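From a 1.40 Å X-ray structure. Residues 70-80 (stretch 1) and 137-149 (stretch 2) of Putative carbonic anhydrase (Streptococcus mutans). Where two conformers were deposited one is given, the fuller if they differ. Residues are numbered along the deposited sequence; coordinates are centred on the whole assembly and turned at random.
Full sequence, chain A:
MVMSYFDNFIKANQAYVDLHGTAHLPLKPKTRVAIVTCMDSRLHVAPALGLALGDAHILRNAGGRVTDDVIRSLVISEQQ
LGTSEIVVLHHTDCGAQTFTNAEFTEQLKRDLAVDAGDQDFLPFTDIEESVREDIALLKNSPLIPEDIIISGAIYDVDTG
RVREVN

Stretch 1, residues 70-80: VIRSLVISEQQ
Stretch 2 (137-149) LLKNSPLIPEDII

Stretch 1 is a continuous helix that enters from earlier in the chain; stretch 2 begins in a helix that also enters from earlier in the chain, and continues as loop and turn along the face of stretch 1. Contacts advance broadly in the same order along both stretches. Residues 70-75 keep phi near -65° and psi near -40°, with i to i+4 hydrogen bonds such as Leu-74 N to Val-70 O (2.8 Å) and Val-75 N to Ile-71 O (2.9 Å); a wider pi-type turn follows at 76-80, where phi reaches about -90° at Gln-79 and Gln-80. In stretch 2, a type I beta turn runs from Ser-141 to Ile-144, with Pro-142 at -71/-8 and Leu-143 at -88/-10, closed by Ile-144 N to Ser-141 O (3.2 Å). Ile-144 (-112/116) and Pro-145 (-67/158) are extended. The backbones come nearest at Val-75 and Leu-143, whose CA atoms lie 6.5 Å apart. No direct hydrogen bond joins the stretches; apolar packing and one water bridge the 475 Å² contact.

Val-70 (t) points toward stretch 2 but makes no contact. Ile-71 (m, t) has the largest covered area of stretch 1, and its branched apolar chain suits a place with several neighbours. Its CG1 lies 4.3 Å from Leu-138 CD2, while CG2 is 3.9 Å from both Leu-143 CD1 and Ser-141 OG. The Ser-141 hydroxyl (t) accepts a hydrogen bond from the turn, Leu-143 N to Ser-141 OG at 3.1 Å, so a polar atom sits beside the isoleucine with its own partner. The CA-to-CB bond of Arg-72 points away, and Ser-73 is out of reach.

One turn on from Val-70, Leu-74 (m, t) is buried, as suits its apolar chain. Its CD1 packs 3.6 Å from CD2 of Leu-138 (m, t), whose CA-to-CB bond points sideways but whose end comes nearer, and Leu-74 CB lies 3.9 Å from Ile-144 CD1. The m, m rotamer of Ile-144 brings that methyl to the helix although its CA-to-CB bond also points sideways. Val-75 (t) suits the closest backbone approach, since its short branched side chain places CG2 only 3.5 Å from CB of Leu-143 (m, t), an apolar partner. Ile-76 and Ser-77 lie beyond reach of stretch 2.

Glu-78 (m, t, chi3 -7°) extends its buried carboxylate among apolar groups: OE1 is 3.7 Å from Ile-144 CD1 and 3.8 Å from Pro-145 CD, and CD is 3.7 Å from CD1 of Ile-148 (m, m). One water satisfies OE1: it donates to Glu-78 OE1 at 2.6 Å and to Leu-143 O at 2.8 Å, and accepts from Gln-79 NE2 at 2.9 Å, linking the carboxylate to a carbonyl that it does not bond directly, as Glu-78 OE1 and Leu-143 O are 4.5 Å apart. The CA-to-CB bond of Gln-79 points sideways to stretch 2, but its m, m chain (chi3 -39°) brings NE2 to the water and within 3.8 Å of Pro-145 CG, on the C-gamma exo ring. Gln-80 (t, p) takes no part.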

# COMPACT_ATOMS: atom_id res chain seq x y z
N VAL A 70 4.97 7.25 3.32
CA VAL A 70 5.85 6.12 3.00
C VAL A 70 7.01 6.18 3.95
O VAL A 70 7.37 5.10 4.49
CB VAL A 70 6.26 6.17 1.54
CG1 VAL A 70 7.42 5.19 1.31
CG2 VAL A 70 5.04 5.84 0.64
N ILE A 71 7.61 7.31 4.22
CA ILE A 71 8.77 7.37 5.16
C ILE A 71 8.28 7.01 6.56
O ILE A 71 8.94 6.20 7.25
CB ILE A 71 9.40 8.72 5.10
CG1 ILE A 71 10.12 8.81 3.73
CG2 ILE A 71 10.39 8.87 6.29
CD1 ILE A 71 10.67 10.12 3.26
N ARG A 72 7.11 7.51 7.03
CA ARG A 72 6.60 7.10 8.31
C ARG A 72 6.50 5.59 8.43
O ARG A 72 6.87 4.97 9.44
CB ARG A 72 5.22 7.76 8.51
CG ARG A 72 4.46 7.32 9.78
CD ARG A 72 3.01 7.73 9.73
NE ARG A 72 2.23 6.93 8.79
CZ ARG A 72 1.55 5.82 9.09
NH1 ARG A 72 1.56 5.24 10.29
NH2 ARG A 72 0.83 5.23 8.15
N SER A 73 5.94 5.01 7.37
CA SER A 73 5.69 3.60 7.36
C SER A 73 6.98 2.79 7.32
O SER A 73 7.06 1.71 7.97
CB SER A 73 4.76 3.24 6.20
OG SER A 73 3.50 3.92 6.33
N LEU A 74 7.96 3.26 6.56
CA LEU A 74 9.22 2.60 6.52
C LEU A 74 9.96 2.71 7.82
O LEU A 74 10.68 1.75 8.18
CB LEU A 74 10.11 3.13 5.36
CG LEU A 74 9.63 2.80 3.97
CD1 LEU A 74 10.42 3.55 2.93
CD2 LEU A 74 9.75 1.27 3.73
N VAL A 75 9.90 3.84 8.54
CA VAL A 75 10.61 3.94 9.83
C VAL A 75 9.94 2.95 10.77
O VAL A 75 10.66 2.25 11.57
CB VAL A 75 10.48 5.39 10.34
CG1 VAL A 75 10.88 5.42 11.87
CG2 VAL A 75 11.24 6.34 9.50
N ILE A 76 8.63 2.75 10.76
CA ILE A 76 8.00 1.71 11.59
C ILE A 76 8.48 0.36 11.11
O ILE A 76 8.90 -0.52 11.94
CB ILE A 76 6.44 1.86 11.54
CG1 ILE A 76 6.07 3.14 12.25
CG2 ILE A 76 5.79 0.62 12.15
CD1 ILE A 76 4.60 3.57 11.90
N SER A 77 8.47 0.10 9.82
CA SER A 77 8.91 -1.22 9.31
C SER A 77 10.33 -1.58 9.74
O SER A 77 10.58 -2.74 10.08
CB SER A 77 8.82 -1.14 7.75
OG SER A 77 9.27 -2.35 7.16
N GLU A 78 11.21 -0.58 9.67
CA GLU A 78 12.63 -0.80 9.92
C GLU A 78 12.98 -0.79 11.40
O GLU A 78 13.68 -1.70 11.92
CB GLU A 78 13.44 0.26 9.21
CG GLU A 78 13.39 0.04 7.68
CD GLU A 78 13.93 1.09 6.82
OE1 GLU A 78 14.29 2.19 7.27
OE2 GLU A 78 13.89 0.90 5.55
N GLN A 79 12.49 0.22 12.14
CA GLN A 79 12.96 0.38 13.52
C GLN A 79 12.10 -0.36 14.45
O GLN A 79 12.61 -0.80 15.52
CB GLN A 79 13.03 1.89 13.90
CG GLN A 79 13.97 2.68 12.95
CD GLN A 79 15.31 2.07 12.65
OE1 GLN A 79 15.94 1.50 13.54
NE2 GLN A 79 15.77 2.14 11.43
N GLN A 80 10.81 -0.54 14.22
CA GLN A 80 10.00 -1.35 15.11
C GLN A 80 9.94 -2.80 14.62
O GLN A 80 9.95 -3.73 15.43
CB GLN A 80 8.63 -0.69 15.18
CG GLN A 80 7.66 -1.23 16.24
CD GLN A 80 7.99 -0.90 17.66
OE1 GLN A 80 9.07 -0.40 17.93
NE2 GLN A 80 7.11 -1.26 18.57
N LEU A 137 14.83 10.36 -2.75
CA LEU A 137 14.16 10.84 -1.59
C LEU A 137 14.39 9.98 -0.37
O LEU A 137 14.53 10.52 0.75
CB LEU A 137 12.62 10.94 -1.82
CG LEU A 137 12.26 12.01 -2.84
CD1 LEU A 137 10.74 11.83 -3.24
CD2 LEU A 137 12.50 13.44 -2.25
N LEU A 138 14.49 8.68 -0.53
CA LEU A 138 14.80 7.79 0.60
C LEU A 138 16.20 7.97 1.09
O LEU A 138 16.44 8.09 2.32
CB LEU A 138 14.55 6.32 0.25
CG LEU A 138 13.09 6.01 -0.10
CD1 LEU A 138 13.03 4.59 -0.72
CD2 LEU A 138 12.23 6.10 1.17
N LYS A 139 17.15 8.07 0.17
CA LYS A 139 18.56 8.25 0.57
C LYS A 139 18.76 9.60 1.22
O LYS A 139 19.67 9.67 2.15
CB LYS A 139 19.41 8.10 -0.69
CG LYS A 139 19.62 6.62 -1.07
CD LYS A 139 20.58 6.38 -2.24
CE LYS A 139 20.55 4.87 -2.56
N ASN A 140 18.00 10.60 0.93
CA ASN A 140 18.18 11.91 1.58
C ASN A 140 17.39 12.05 2.87
O ASN A 140 17.56 13.05 3.60
CB ASN A 140 17.74 12.97 0.60
CG ASN A 140 18.68 13.08 -0.60
OD1 ASN A 140 18.29 13.58 -1.61
ND2 ASN A 140 19.85 12.55 -0.48
N SER A 141 16.62 11.07 3.25
CA SER A 141 15.81 11.22 4.47
C SER A 141 16.71 10.80 5.66
O SER A 141 17.22 9.66 5.67
CB SER A 141 14.66 10.22 4.43
OG SER A 141 14.05 10.22 5.74
N PRO A 142 16.79 11.63 6.70
CA PRO A 142 17.55 11.17 7.90
C PRO A 142 16.84 10.07 8.65
O PRO A 142 17.40 9.48 9.60
CB PRO A 142 17.66 12.44 8.75
CG PRO A 142 16.47 13.30 8.27
CD PRO A 142 16.18 12.98 6.80
N LEU A 143 15.61 9.74 8.32
CA LEU A 143 14.90 8.70 9.00
C LEU A 143 15.21 7.36 8.37
O LEU A 143 14.74 6.34 8.95
CB LEU A 143 13.41 9.00 9.03
CG LEU A 143 12.98 10.20 9.86
CD1 LEU A 143 11.55 10.61 9.60
CD2 LEU A 143 13.13 9.80 11.31
N ILE A 144 15.86 7.29 7.24
CA ILE A 144 16.16 5.98 6.59
C ILE A 144 17.70 5.83 6.70
O ILE A 144 18.47 6.61 6.14
CB ILE A 144 15.74 6.01 5.11
CG1 ILE A 144 14.28 6.32 4.91
CG2 ILE A 144 16.12 4.67 4.49
CD1 ILE A 144 13.29 5.35 5.54
N PRO A 145 18.17 4.84 7.43
CA PRO A 145 19.59 4.74 7.69
C PRO A 145 20.39 4.45 6.44
O PRO A 145 19.90 3.91 5.46
CB PRO A 145 19.71 3.39 8.44
CG PRO A 145 18.56 3.22 9.10
CD PRO A 145 17.44 4.03 8.37
N GLU A 146 21.65 4.79 6.53
CA GLU A 146 22.60 4.45 5.49
C GLU A 146 22.85 2.96 5.31
O GLU A 146 23.09 2.62 4.23
CB GLU A 146 23.92 5.13 5.80
N ASP A 147 22.77 2.02 6.30
CA ASP A 147 23.23 0.58 5.89
C ASP A 147 21.98 -0.15 5.34
O ASP A 147 21.75 -1.36 5.75
CB ASP A 147 23.83 -0.25 7.05
N ILE A 148 21.16 0.55 4.50
CA ILE A 148 19.85 -0.04 4.01
C ILE A 148 20.08 -0.13 2.45
O ILE A 148 20.29 0.86 1.74
CB ILE A 148 18.57 0.83 4.21
CG1 ILE A 148 18.16 1.30 5.68
CG2 ILE A 148 17.37 0.05 3.51
CD1 ILE A 148 17.55 0.23 6.58
N ILE A 149 20.06 -1.39 1.90
CA ILE A 149 20.12 -1.57 0.46
C ILE A 149 18.74 -1.19 -0.13
O ILE A 149 17.68 -1.63 0.33
CB ILE A 149 20.42 -3.03 0.06
CG1 ILE A 149 21.87 -3.36 0.50
CG2 ILE A 149 20.27 -3.20 -1.40
CD1 ILE A 149 22.28 -4.83 0.34
O HOH W 1 14.15 3.63 9.49